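Long-range contacts in D-3-phosphoglycerate dehydrogenase oxidoreductase protein (Ralstonia solanacearum, PDB 3GG9), which probably catalyses the NAD-dependent oxidation of 3-phospho-D-glycerate, as a member of the D-isomer specific 2-hydroxyacid dehydrogenase family: residues 112-116 with 174-179; 161-167 with 216-222; 123-129 with 152-158; 185-189 with 203-209. All coordinates share one frame. Numbering follows the deposited sequence.

All four contacts belong to the nucleotide-binding half of the chain. Contacts 2 and 4 are neighbours in one parallel sheet, joined where strand 162-166 bonds to strand 185-189; contact 2 is buried and hydrogen-bonded along the length of its strands, whereas contact 4, at the sheet's border, is partly open and lets a water replace one bond. Contact 1 is a buried helix pair without a direct hydrogen bond, its chemistry aromatic and aliphatic, and it lies against contact 2 through Thr115 and Leu163. Contact 3, farther from the chain's centre, relies on arginines and carbonyl groups instead. Contacts 1 and 3 both reach the second subunit and meet where Trp116 touches Leu158.

Contact 1. Residues 112-116 with 174-179; sequences AELTW and LVAGYG
Trp116 and Tyr178 bury the most surface here, followed by Val175 and Ala112. Residues 112-116 and 174-179 are both helical, their axes 9.5 Å apart and crossing at -43°, with Ala112 nearest Val175 (5.9 Å between CA atoms). Trp116 (chi1 t) lays a face of its indole under Tyr178 CB, which sits 3.8 Å from the six-membered ring centroid, a CH-pi contact. The Tyr178 ring (chi1 m) turns its edge toward that face in an offset edge-to-face pair, planes at 62°, 5.5 Å between the centroids of its ring and the five-membered ring of Trp116. Ala112 CB is 3.7 Å from Leu174 CB, and Trp116 CE3 3.8 Å from Val175 CG1. A water bridges Glu113 OE2 (2.5 Å) and Tyr178 OH (2.9 Å); Glu113 also accepts from Leu158 and Lys159 of the second subunit. The pair packs on one face of a Rossmann-type parallel sheet, touching Leu163 and Ile165 of strand 162-166, whose glycine-rich turn leads into helix 170-181; Phe182 of the second subunit stacks on Tyr178.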
loop_
_atom_site.group_PDB
_atom_site.type_symbol
_atom_site.label_atom_id
_atom_site.label_comp_id
_atom_site.label_asym_id
_atom_site.label_seq_id
_atom_site.Cartn_x
_atom_site.Cartn_y
_atom_site.Cartn_z
ATOM N N ALA A 112 7.693 -5.487 -9.021
ATOM C CA ALA A 112 7.359 -4.104 -9.345
ATOM C C ALA A 112 6.104 -3.653 -8.588
ATOM O O ALA A 112 6.050 -2.540 -8.046
ATOM C CB ALA A 112 7.129 -3.933 -10.866
ATOM N N GLU A 113 5.082 -4.498 -8.563
ATOM C CA GLU A 113 3.856 -4.139 -7.876
ATOM C C GLU A 113 4.130 -4.016 -6.392
ATOM O O GLU A 113 3.583 -3.162 -5.716
ATOM C CB GLU A 113 2.781 -5.169 -8.108
ATOM C CG GLU A 113 2.302 -5.105 -9.567
ATOM C CD GLU A 113 1.000 -5.822 -9.804
ATOM O OE1 GLU A 113 0.424 -6.333 -8.836
ATOM O OE2 GLU A 113 0.530 -5.862 -10.969
ATOM N N LEU A 114 4.985 -4.884 -5.923
ATOM C CA LEU A 114 5.334 -4.859 -4.488
ATOM C C LEU A 114 6.054 -3.558 -4.123
ATOM O O LEU A 114 5.776 -2.965 -3.072
ATOM C CB LEU A 114 6.185 -6.062 -4.148
ATOM C CG LEU A 114 6.401 -6.331 -2.643
ATOM C CD1 LEU A 114 7.645 -5.586 -2.080
ATOM C CD2 LEU A 114 5.129 -6.011 -1.805
ATOM N N THR A 115 7.017 -3.156 -4.946
ATOM C CA THR A 115 7.656 -1.835 -4.817
ATOM C C THR A 115 6.656 -0.690 -4.666
ATOM O O THR A 115 6.785 0.159 -3.786
ATOM C CB THR A 115 8.612 -1.548 -6.020
ATOM O OG1 THR A 115 9.579 -2.591 -6.094
ATOM C CG2 THR A 115 9.320 -0.206 -5.851
ATOM N N TRP A 116 5.643 -0.679 -5.519
ATOM C CA TRP A 116 4.633 0.370 -5.490
ATOM C C TRP A 116 3.710 0.281 -4.297
ATOM O O TRP A 116 3.280 1.299 -3.781
ATOM C CB TRP A 116 3.781 0.358 -6.781
ATOM C CG TRP A 116 3.261 1.734 -7.021
ATOM C CD1 TRP A 116 1.992 2.176 -6.836
ATOM C CD2 TRP A 116 4.038 2.880 -7.401
ATOM N NE1 TRP A 116 1.912 3.535 -7.125
ATOM C CE2 TRP A 116 3.161 3.981 -7.471
ATOM C CE3 TRP A 116 5.394 3.073 -7.711
ATOM C CZ2 TRP A 116 3.598 5.264 -7.825
ATOM C CZ3 TRP A 116 5.828 4.346 -8.056
ATOM C CH2 TRP A 116 4.937 5.420 -8.119
ATOM N N LEU A 174 8.805 -0.736 -15.187
ATOM C CA LEU A 174 7.412 -0.846 -14.717
ATOM C C LEU A 174 7.077 0.188 -13.648
ATOM O O LEU A 174 6.016 0.837 -13.670
ATOM C CB LEU A 174 7.142 -2.256 -14.212
ATOM C CG LEU A 174 7.080 -3.364 -15.278
ATOM C CD1 LEU A 174 6.822 -4.721 -14.639
ATOM C CD2 LEU A 174 6.040 -3.071 -16.383
ATOM N N VAL A 175 7.979 0.330 -12.673
ATOM C CA VAL A 175 7.790 1.280 -11.601
ATOM C C VAL A 175 7.845 2.740 -12.045
ATOM O O VAL A 175 7.059 3.547 -11.560
ATOM C CB VAL A 175 8.827 1.049 -10.457
ATOM C CG1 VAL A 175 8.688 2.120 -9.402
ATOM C CG2 VAL A 175 8.612 -0.331 -9.870
ATOM N N ALA A 176 8.722 3.057 -13.001
ATOM C CA ALA A 176 8.679 4.353 -13.680
ATOM C C ALA A 176 7.299 4.634 -14.336
ATOM O O ALA A 176 6.783 5.771 -14.263
ATOM C CB ALA A 176 9.824 4.477 -14.708
ATOM N N GLY A 177 6.723 3.608 -14.966
ATOM C CA GLY A 177 5.386 3.679 -15.562
ATOM C C GLY A 177 4.280 3.971 -14.546
ATOM O O GLY A 177 3.385 4.781 -14.794
ATOM N N TYR A 178 4.337 3.307 -13.391
ATOM C CA TYR A 178 3.390 3.572 -12.305
ATOM C C TYR A 178 3.446 5.029 -11.853
ATOM O O TYR A 178 2.402 5.673 -11.601
ATOM C CB TYR A 178 3.667 2.647 -11.109
ATOM C CG TYR A 178 3.577 1.161 -11.397
ATOM C CD1 TYR A 178 4.316 0.257 -10.659
ATOM C CD2 TYR A 178 2.718 0.652 -12.401
ATOM C CE1 TYR A 178 4.232 -1.123 -10.893
ATOM C CE2 TYR A 178 2.646 -0.718 -12.652
ATOM C CZ TYR A 178 3.400 -1.600 -11.889
ATOM O OH TYR A 178 3.329 -2.960 -12.120
ATOM N N GLY A 179 4.668 5.535 -11.707
ATOM C CA GLY A 179 4.908 6.924 -11.326
ATOM C C GLY A 179 4.229 7.876 -12.286
ATOM O O GLY A 179 3.507 8.761 -11.855
HETATM O O HOH W 1 1.019 -4.450 -12.970
#

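Contact 2. Residues 161-167 with 216-222; sequences QTLGIFG and SDVLSVH
Leu163 (chi1 t, chi2 p) overlaps Val218, its CD1 3.6 Å from Val218 CG1. Parallel strands 162-166 and 218-221 have axes 4.6 Å apart at closest, crossing at -17°, in the register Leu163-Val218, Gly164-Leu219, Ile165-Ser220 and Phe166-Val221. Backbone bonds alternate in direction: Val218 N to Thr162 O 3.1 Å, Gly164 N to Val218 O 2.7 Å, Ser220 N to Gly164 O 2.8 Å, Phe166 N to Ser220 O 3.0 Å and His222 N to Phe166 O 2.8 Å. Asp217 (chi1 m) clasps Thr162, taking its N on OD2 at 2.7 Å and giving Asp217 N to Thr162 O at 2.7 Å; Asp217 OD1 forms a salt bridge with Lys242. A CB on Gly164 would clash with Ser216 OG (3.1 Å from Gly164 CA), itself hydrogen-bonded to Leu212 O. Phe166 and Leu219 face helix 209-215, Leu163, Ile165, Val218 and Ser220 the other way. A glycine-rich turn, possibly of GxGxxG type, follows at Gly167 (phi 110°). Neighbours in mid-sheet, the two strands fit the centre of a Rossmann fold.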
loop_
_atom_site.group_PDB
_atom_site.type_symbol
_atom_site.label_atom_id
_atom_site.label_comp_id
_atom_site.label_asym_id
_atom_site.label_seq_id
_atom_site.Cartn_x
_atom_site.Cartn_y
_atom_site.Cartn_z
ATOM N N GLN A 161 4.630 15.107 -7.443
ATOM C CA GLN A 161 5.900 14.901 -6.763
ATOM C C GLN A 161 6.927 14.224 -7.660
ATOM O O GLN A 161 6.610 13.706 -8.725
ATOM C CB GLN A 161 5.689 14.046 -5.514
ATOM C CG GLN A 161 4.734 14.672 -4.544
ATOM C CD GLN A 161 5.451 15.561 -3.573
ATOM O OE1 GLN A 161 5.986 15.089 -2.568
ATOM N NE2 GLN A 161 5.484 16.862 -3.870
ATOM N N THR A 162 8.175 14.252 -7.224
ATOM C CA THR A 162 9.263 13.667 -7.991
ATOM C C THR A 162 9.628 12.250 -7.548
ATOM O O THR A 162 9.995 12.002 -6.379
ATOM C CB THR A 162 10.508 14.612 -8.033
ATOM O OG1 THR A 162 10.148 15.859 -8.652
ATOM C CG2 THR A 162 11.639 13.992 -8.832
ATOM N N LEU A 163 9.525 11.332 -8.503
ATOM C CA LEU A 163 9.965 9.944 -8.361
ATOM C C LEU A 163 11.331 9.730 -9.014
ATOM O O LEU A 163 11.469 9.847 -10.241
ATOM C CB LEU A 163 8.934 9.001 -8.993
ATOM C CG LEU A 163 9.261 7.499 -9.025
ATOM C CD1 LEU A 163 9.398 6.916 -7.606
ATOM C CD2 LEU A 163 8.252 6.693 -9.868
ATOM N N GLY A 164 12.343 9.436 -8.190
ATOM C CA GLY A 164 13.652 9.016 -8.682
ATOM C C GLY A 164 13.740 7.500 -8.870
ATOM O O GLY A 164 13.399 6.718 -7.971
ATOM N N ILE A 165 14.127 7.082 -10.068
ATOM C CA ILE A 165 14.342 5.667 -10.370
ATOM C C ILE A 165 15.829 5.442 -10.608
ATOM O O ILE A 165 16.387 5.899 -11.613
ATOM C CB ILE A 165 13.473 5.187 -11.577
ATOM C CG1 ILE A 165 11.968 5.379 -11.293
ATOM C CG2 ILE A 165 13.810 3.756 -11.960
ATOM C CD1 ILE A 165 11.441 4.624 -10.053
ATOM N N PHE A 166 16.468 4.756 -9.662
ATOM C CA PHE A 166 17.869 4.352 -9.787
ATOM C C PHE A 166 17.986 2.928 -10.376
ATOM O O PHE A 166 17.934 1.936 -9.639
ATOM C CB PHE A 166 18.552 4.466 -8.405
ATOM C CG PHE A 166 20.075 4.455 -8.437
ATOM C CD1 PHE A 166 20.790 4.833 -7.300
ATOM C CD2 PHE A 166 20.799 4.107 -9.588
ATOM C CE1 PHE A 166 22.201 4.825 -7.290
ATOM C CE2 PHE A 166 22.200 4.096 -9.596
ATOM C CZ PHE A 166 22.906 4.458 -8.439
ATOM N N GLY A 167 18.174 2.845 -11.701
ATOM C CA GLY A 167 18.265 1.563 -12.421
ATOM C C GLY A 167 17.037 1.367 -13.277
ATOM O O GLY A 167 15.906 1.411 -12.790
ATOM N N SER A 216 14.456 13.914 -5.576
ATOM C CA SER A 216 13.371 12.937 -5.471
ATOM C C SER A 216 12.586 13.061 -4.181
ATOM O O SER A 216 13.168 13.182 -3.104
ATOM C CB SER A 216 13.914 11.514 -5.579
ATOM O OG SER A 216 14.588 11.311 -6.802
ATOM N N ASP A 217 11.264 13.020 -4.282
ATOM C CA ASP A 217 10.419 12.912 -3.096
ATOM C C ASP A 217 10.316 11.440 -2.692
ATOM O O ASP A 217 10.176 11.104 -1.521
ATOM C CB ASP A 217 9.041 13.532 -3.363
ATOM C CG ASP A 217 9.127 15.021 -3.677
ATOM O OD1 ASP A 217 9.483 15.808 -2.768
ATOM O OD2 ASP A 217 8.852 15.412 -4.834
ATOM N N VAL A 218 10.383 10.571 -3.695
ATOM C CA VAL A 218 10.425 9.129 -3.511
ATOM C C VAL A 218 11.568 8.659 -4.404
ATOM O O VAL A 218 11.640 9.011 -5.583
ATOM C CB VAL A 218 9.064 8.470 -3.926
ATOM C CG1 VAL A 218 9.161 6.949 -3.985
ATOM C CG2 VAL A 218 7.914 8.917 -2.995
ATOM N N LEU A 219 12.492 7.894 -3.837
ATOM C CA LEU A 219 13.585 7.345 -4.628
ATOM C C LEU A 219 13.568 5.834 -4.497
ATOM O O LEU A 219 13.681 5.275 -3.397
ATOM C CB LEU A 219 14.939 7.940 -4.213
ATOM C CG LEU A 219 16.133 7.683 -5.155
ATOM C CD1 LEU A 219 17.155 8.787 -4.965
ATOM C CD2 LEU A 219 16.794 6.302 -4.999
ATOM N N SER A 220 13.441 5.158 -5.626
ATOM C CA SER A 220 13.374 3.721 -5.575
ATOM C C SER A 220 14.494 3.097 -6.362
ATOM O O SER A 220 14.751 3.491 -7.519
ATOM C CB SER A 220 12.014 3.212 -6.045
ATOM O OG SER A 220 11.951 1.816 -5.861
ATOM N N VAL A 221 15.138 2.113 -5.727
ATOM C CA VAL A 221 16.329 1.410 -6.267
ATOM C C VAL A 221 16.029 0.082 -6.975
ATOM O O VAL A 221 15.478 -0.843 -6.374
ATOM C CB VAL A 221 17.386 1.155 -5.135
ATOM C CG1 VAL A 221 18.679 0.650 -5.734
ATOM C CG2 VAL A 221 17.652 2.430 -4.423
ATOM N N HIS A 222 16.399 -0.003 -8.257
ATOM C CA HIS A 222 16.195 -1.213 -9.047
ATOM C C HIS A 222 17.442 -1.694 -9.776
ATOM O O HIS A 222 17.532 -1.619 -11.003
ATOM C CB HIS A 222 15.043 -0.984 -9.992
ATOM C CG HIS A 222 13.796 -0.607 -9.276
ATOM N ND1 HIS A 222 13.044 -1.525 -8.582
ATOM C CD2 HIS A 222 13.217 0.596 -9.069
ATOM C CE1 HIS A 222 12.032 -0.905 -8.006
ATOM N NE2 HIS A 222 12.120 0.382 -8.279
#

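Contact 3. Residues 123-129 with 152-158; sequences QRRIPQY and FGIGRVL
The first segment leaves one helix at Arg125, whose positive phi (55°) makes a Schellman motif and which is also the N-cap residue of helix 126-134. Residues 152-158 form an irregular loop, extended only at 154-157, with Gly155 CA 4.2 Å from Arg124 CA. One backbone bond joins the segments, Arg156 N to Gln123 O at 2.9 Å. Gly155 fits because a CB there would clash with Arg124 NE. Arg125 (chi1 m, chi2 p) gives both NE and NH1 to Phe152 O, each at 2.9 Å, while its guanidinium lies over the Phe152 ring, CZ 4.7 Å from the centroid, a cation-pi contact; Arg125 NH2 turns back to Ala122 O. One water links Gln123 NE2 (2.6 Å) with Val157 O (3.2 Å), another Tyr129 OH (2.6 Å) with Gly155 N (2.9 Å); Tyr129 OH also bonds Gln12 of the second subunit. Arg124 bonds Ala110, Ile301 and Gly302 there. The joint touches strand 272-275 at Met272 through Arg125 and Phe152, and the second subunit through Arg124 and Tyr129.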
loop_
_atom_site.group_PDB
_atom_site.type_symbol
_atom_site.label_atom_id
_atom_site.label_comp_id
_atom_site.label_asym_id
_atom_site.label_seq_id
_atom_site.Cartn_x
_atom_site.Cartn_y
_atom_site.Cartn_z
ATOM N N GLN A 123 4.047 6.317 1.949
ATOM C CA GLN A 123 3.628 7.724 1.810
ATOM C C GLN A 123 2.315 8.041 2.525
ATOM O O GLN A 123 2.046 9.203 2.852
ATOM C CB GLN A 123 3.512 8.136 0.322
ATOM C CG GLN A 123 4.863 8.322 -0.400
ATOM C CD GLN A 123 5.810 9.326 0.313
ATOM O OE1 GLN A 123 6.327 9.056 1.400
ATOM N NE2 GLN A 123 6.024 10.475 -0.306
ATOM N N ARG A 124 1.485 7.020 2.747
ATOM C CA ARG A 124 0.227 7.247 3.449
ATOM C C ARG A 124 0.254 6.746 4.877
ATOM O O ARG A 124 -0.785 6.760 5.563
ATOM C CB ARG A 124 -0.980 6.667 2.704
ATOM C CG ARG A 124 -1.353 7.443 1.390
ATOM C CD ARG A 124 -1.497 8.979 1.602
ATOM N NE ARG A 124 -2.800 9.365 2.160
ATOM C CZ ARG A 124 -3.842 9.792 1.449
ATOM N NH1 ARG A 124 -3.765 9.882 0.121
ATOM N NH2 ARG A 124 -4.968 10.110 2.081
ATOM N N ARG A 125 1.426 6.289 5.293
ATOM C CA ARG A 125 1.678 5.802 6.681
ATOM C C ARG A 125 0.718 4.704 7.105
ATOM O O ARG A 125 0.311 4.608 8.262
ATOM C CB ARG A 125 1.723 6.967 7.680
ATOM C CG ARG A 125 2.906 7.917 7.467
ATOM C CD ARG A 125 2.618 9.028 6.442
ATOM N NE ARG A 125 3.633 10.083 6.449
ATOM C CZ ARG A 125 4.732 10.110 5.694
ATOM N NH1 ARG A 125 5.549 11.140 5.786
ATOM N NH2 ARG A 125 5.017 9.142 4.829
ATOM N N ILE A 126 0.359 3.863 6.141
ATOM C CA ILE A 126 -0.608 2.816 6.376
ATOM C C ILE A 126 -0.268 1.826 7.523
ATOM O O ILE A 126 -1.112 1.662 8.381
ATOM C CB ILE A 126 -1.019 2.124 5.082
ATOM C CG1 ILE A 126 -1.680 3.169 4.187
ATOM C CG2 ILE A 126 -1.913 0.913 5.372
ATOM C CD1 ILE A 126 -2.226 2.597 2.921
ATOM N N PRO A 127 0.946 1.207 7.546
ATOM C CA PRO A 127 1.234 0.309 8.672
ATOM C C PRO A 127 1.103 1.005 10.035
ATOM O O PRO A 127 0.500 0.441 10.958
ATOM C CB PRO A 127 2.690 -0.112 8.419
ATOM C CG PRO A 127 2.852 0.010 6.960
ATOM C CD PRO A 127 2.086 1.244 6.599
ATOM N N GLN A 128 1.631 2.224 10.135
ATOM C CA GLN A 128 1.577 3.008 11.373
ATOM C C GLN A 128 0.148 3.350 11.832
ATOM O O GLN A 128 -0.182 3.192 12.998
ATOM C CB GLN A 128 2.418 4.284 11.258
ATOM C CG GLN A 128 3.910 4.054 10.953
ATOM C CD GLN A 128 4.238 4.096 9.462
ATOM O OE1 GLN A 128 3.389 3.806 8.602
ATOM N NE2 GLN A 128 5.471 4.474 9.148
ATOM N N TYR A 129 -0.691 3.810 10.915
ATOM C CA TYR A 129 -2.057 4.151 11.260
ATOM C C TYR A 129 -2.862 2.903 11.615
ATOM O O TYR A 129 -3.682 2.939 12.532
ATOM C CB TYR A 129 -2.752 4.841 10.083
ATOM C CG TYR A 129 -2.643 6.348 9.978
ATOM C CD1 TYR A 129 -3.248 7.197 10.919
ATOM C CD2 TYR A 129 -2.020 6.926 8.873
ATOM C CE1 TYR A 129 -3.177 8.609 10.780
ATOM C CE2 TYR A 129 -1.947 8.310 8.728
ATOM C CZ TYR A 129 -2.530 9.142 9.675
ATOM O OH TYR A 129 -2.439 10.505 9.465
ATOM N N PHE A 152 4.783 15.390 9.671
ATOM C CA PHE A 152 5.378 14.261 8.966
ATOM C C PHE A 152 4.543 12.995 9.144
ATOM O O PHE A 152 4.619 12.069 8.334
ATOM C CB PHE A 152 6.835 14.040 9.395
ATOM C CG PHE A 152 7.625 13.183 8.443
ATOM C CD1 PHE A 152 7.656 13.470 7.076
ATOM C CD2 PHE A 152 8.321 12.084 8.909
ATOM C CE1 PHE A 152 8.382 12.667 6.194
ATOM C CE2 PHE A 152 9.051 11.279 8.041
ATOM C CZ PHE A 152 9.083 11.569 6.679
ATOM N N GLY A 153 3.720 12.977 10.190
ATOM C CA GLY A 153 2.848 11.841 10.494
ATOM C C GLY A 153 1.650 11.760 9.554
ATOM O O GLY A 153 0.968 10.743 9.486
ATOM N N ILE A 154 1.399 12.830 8.810
ATOM C CA ILE A 154 0.266 12.926 7.881
ATOM C C ILE A 154 0.634 12.391 6.496
ATOM O O ILE A 154 1.780 12.513 6.088
ATOM C CB ILE A 154 -0.294 14.406 7.857
ATOM C CG1 ILE A 154 -1.696 14.459 8.452
ATOM C CG2 ILE A 154 -0.337 15.036 6.484
ATOM C CD1 ILE A 154 -1.695 14.474 9.944
ATOM N N GLY A 155 -0.336 11.830 5.775
ATOM C CA GLY A 155 -0.107 11.331 4.427
ATOM C C GLY A 155 0.380 12.359 3.419
ATOM O O GLY A 155 0.217 13.572 3.607
ATOM N N ARG A 156 1.030 11.864 2.368
ATOM C CA ARG A 156 1.521 12.694 1.284
ATOM C C ARG A 156 1.008 12.146 -0.046
ATOM O O ARG A 156 1.024 10.945 -0.288
ATOM C CB ARG A 156 3.048 12.744 1.278
ATOM C CG ARG A 156 3.661 12.845 2.676
ATOM C CD ARG A 156 5.173 13.050 2.614
ATOM N NE ARG A 156 5.548 14.446 2.798
ATOM C CZ ARG A 156 5.829 15.289 1.814
ATOM N NH1 ARG A 156 5.795 14.905 0.542
ATOM N NH2 ARG A 156 6.148 16.524 2.116
ATOM N N VAL A 157 0.565 13.060 -0.892
ATOM C CA VAL A 157 0.020 12.727 -2.213
ATOM C C VAL A 157 1.218 12.497 -3.141
ATOM O O VAL A 157 2.274 13.108 -2.955
ATOM C CB VAL A 157 -0.907 13.870 -2.721
ATOM C CG1 VAL A 157 -0.158 15.128 -2.872
ATOM C CG2 VAL A 157 -1.576 13.547 -4.026
ATOM N N LEU A 158 1.067 11.585 -4.103
ATOM C CA LEU A 158 2.115 11.328 -5.084
ATOM C C LEU A 158 2.027 12.294 -6.256
ATOM O O LEU A 158 3.056 12.776 -6.728
ATOM C CB LEU A 158 2.056 9.885 -5.585
ATOM C CG LEU A 158 2.265 8.792 -4.530
ATOM C CD1 LEU A 158 2.071 7.422 -5.185
ATOM C CD2 LEU A 158 3.641 8.876 -3.948
HETATM O O HOH W 2 5.233 12.013 -2.313
HETATM O O HOH W 3 -1.270 9.690 -1.525
HETATM O O HOH W 4 -2.796 10.810 6.944
#

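Contact 4. Residues 185-189 with 203-209; sequences NVLVW and FAVAESK
A beta-alpha-beta unit of the Rossmann-like sheet closes here: strand 185-189 runs into helix 192-200 and returns as the short, weakly bonded strand 204-205, parallel to the first and outermost in this chain's sheet. Val188 pairs with Val205 at 4.7 Å between CA atoms, and two backbone bonds hold them: Val188 N gives to Ala204 O at 2.9 Å, and Ala206 N gives to Val188 O at 2.9 Å. Before this pair the strands part, and a water fills the gap, donating to Val186 O at 2.5 Å and accepting from Ala204 N at 3.0 Å. On its other side strand 185-189 is tied by backbone bonds to strand 162-166, through Asn185, Leu187 and Trp189, so strand 185-189 has backbone bonds on both flanks; Asn185 ND2 also bonds Thr162 OG1. Val186 CG1 and Phe203 CD2 touch at 3.7 Å, against helix 170-181, while Leu187 CD2 meets Ala204 CB at 3.7 Å. Farther on, Ser208 (chi1 p) is the N-cap of helix 209-215, its OG accepting from Ala211 N. Lys209 stretches out with all chi angles t and NZ bonded to Ile232 O, while the start of its side chain lies on the Trp189 ring (chi1 t): Lys209 CB sits 3.6 Å from the centroid of the Trp189 six-membered ring, 8° off its normal.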
loop_
_atom_site.group_PDB
_atom_site.type_symbol
_atom_site.label_atom_id
_atom_site.label_comp_id
_atom_site.label_asym_id
_atom_site.label_seq_id
_atom_site.Cartn_x
_atom_site.Cartn_y
_atom_site.Cartn_z
ATOM N N ASN A 185 6.516 13.418 -11.255
ATOM C CA ASN A 185 7.667 13.843 -12.062
ATOM C C ASN A 185 8.749 12.760 -12.015
ATOM O O ASN A 185 9.467 12.620 -11.016
ATOM C CB ASN A 185 8.186 15.207 -11.544
ATOM C CG ASN A 185 9.306 15.790 -12.403
ATOM O OD1 ASN A 185 9.231 15.781 -13.631
ATOM N ND2 ASN A 185 10.349 16.320 -11.749
ATOM N N VAL A 186 8.851 11.963 -13.071
ATOM C CA VAL A 186 9.759 10.815 -13.050
ATOM C C VAL A 186 11.149 11.141 -13.633
ATOM O O VAL A 186 11.277 11.590 -14.797
ATOM C CB VAL A 186 9.143 9.553 -13.723
ATOM C CG1 VAL A 186 10.082 8.347 -13.553
ATOM C CG2 VAL A 186 7.753 9.231 -13.150
ATOM N N LEU A 187 12.172 10.919 -12.805
ATOM C CA LEU A 187 13.582 11.033 -13.186
ATOM C C LEU A 187 14.312 9.713 -13.016
ATOM O O LEU A 187 14.223 9.063 -11.966
ATOM C CB LEU A 187 14.300 12.096 -12.346
ATOM C CG LEU A 187 13.829 13.553 -12.332
ATOM C CD1 LEU A 187 14.595 14.334 -11.265
ATOM C CD2 LEU A 187 14.009 14.201 -13.692
ATOM N N VAL A 188 15.078 9.342 -14.039
ATOM C CA VAL A 188 15.807 8.081 -14.060
ATOM C C VAL A 188 17.319 8.353 -14.015
ATOM O O VAL A 188 17.792 9.335 -14.575
ATOM C CB VAL A 188 15.412 7.224 -15.308
ATOM C CG1 VAL A 188 16.190 5.923 -15.354
ATOM C CG2 VAL A 188 13.903 6.916 -15.283
ATOM N N TRP A 189 18.061 7.501 -13.316
ATOM C CA TRP A 189 19.518 7.488 -13.388
ATOM C C TRP A 189 20.030 6.031 -13.404
ATOM O O TRP A 189 19.332 5.129 -12.981
ATOM C CB TRP A 189 20.142 8.310 -12.247
ATOM C CG TRP A 189 21.542 8.772 -12.612
ATOM C CD1 TRP A 189 21.879 9.814 -13.437
ATOM C CD2 TRP A 189 22.770 8.166 -12.213
ATOM N NE1 TRP A 189 23.241 9.898 -13.561
ATOM C CE2 TRP A 189 23.813 8.896 -12.820
ATOM C CE3 TRP A 189 23.091 7.078 -11.395
ATOM C CZ2 TRP A 189 25.155 8.575 -12.631
ATOM C CZ3 TRP A 189 24.427 6.749 -11.211
ATOM C CH2 TRP A 189 25.444 7.497 -11.825
ATOM N N PHE A 203 11.240 9.197 -20.673
ATOM C CA PHE A 203 11.558 9.612 -19.317
ATOM C C PHE A 203 12.747 10.546 -19.287
ATOM O O PHE A 203 13.708 10.373 -20.050
ATOM C CB PHE A 203 11.794 8.394 -18.411
ATOM C CG PHE A 203 10.536 7.637 -18.090
ATOM C CD1 PHE A 203 10.245 6.442 -18.727
ATOM C CD2 PHE A 203 9.612 8.150 -17.178
ATOM C CE1 PHE A 203 9.062 5.749 -18.454
ATOM C CE2 PHE A 203 8.422 7.455 -16.894
ATOM C CZ PHE A 203 8.155 6.256 -17.530
ATOM N N ALA A 204 12.659 11.549 -18.422
ATOM C CA ALA A 204 13.776 12.433 -18.113
ATOM C C ALA A 204 14.861 11.683 -17.343
ATOM O O ALA A 204 14.572 10.820 -16.507
ATOM C CB ALA A 204 13.289 13.588 -17.296
ATOM N N VAL A 205 16.113 12.019 -17.636
ATOM C CA VAL A 205 17.252 11.435 -16.967
ATOM C C VAL A 205 17.816 12.512 -16.069
ATOM O O VAL A 205 17.969 13.645 -16.495
ATOM C CB VAL A 205 18.288 10.930 -18.009
ATOM C CG1 VAL A 205 19.610 10.569 -17.361
ATOM C CG2 VAL A 205 17.713 9.738 -18.737
ATOM N N ALA A 206 18.082 12.169 -14.810
ATOM C CA ALA A 206 18.637 13.116 -13.867
ATOM C C ALA A 206 20.019 13.613 -14.317
ATOM O O ALA A 206 20.754 12.871 -14.967
ATOM C CB ALA A 206 18.714 12.481 -12.483
ATOM N N GLU A 207 20.348 14.861 -13.970
ATOM C CA GLU A 207 21.623 15.499 -14.339
ATOM C C GLU A 207 22.814 14.677 -13.888
ATOM O O GLU A 207 23.815 14.551 -14.612
ATOM C CB GLU A 207 21.734 16.887 -13.711
ATOM C CG GLU A 207 20.804 17.911 -14.304
ATOM C CD GLU A 207 21.367 19.325 -14.251
ATOM O OE1 GLU A 207 22.345 19.568 -13.516
ATOM O OE2 GLU A 207 20.823 20.193 -14.957
ATOM N N SER A 208 22.685 14.110 -12.686
ATOM C CA SER A 208 23.713 13.282 -12.098
ATOM C C SER A 208 23.077 12.414 -11.033
ATOM O O SER A 208 21.917 12.609 -10.666
ATOM C CB SER A 208 24.797 14.156 -11.461
ATOM O OG SER A 208 24.243 15.037 -10.510
ATOM N N LYS A 209 23.844 11.450 -10.554
ATOM C CA LYS A 209 23.468 10.659 -9.394
ATOM C C LYS A 209 23.125 11.557 -8.209
ATOM O O LYS A 209 22.096 11.361 -7.565
ATOM C CB LYS A 209 24.609 9.711 -9.039
ATOM C CG LYS A 209 24.322 8.772 -7.906
ATOM C CD LYS A 209 25.544 7.896 -7.725
ATOM C CE LYS A 209 25.609 7.317 -6.345
ATOM N NZ LYS A 209 26.948 6.702 -6.152
HETATM O O HOH W 5 10.070 11.859 -16.956
#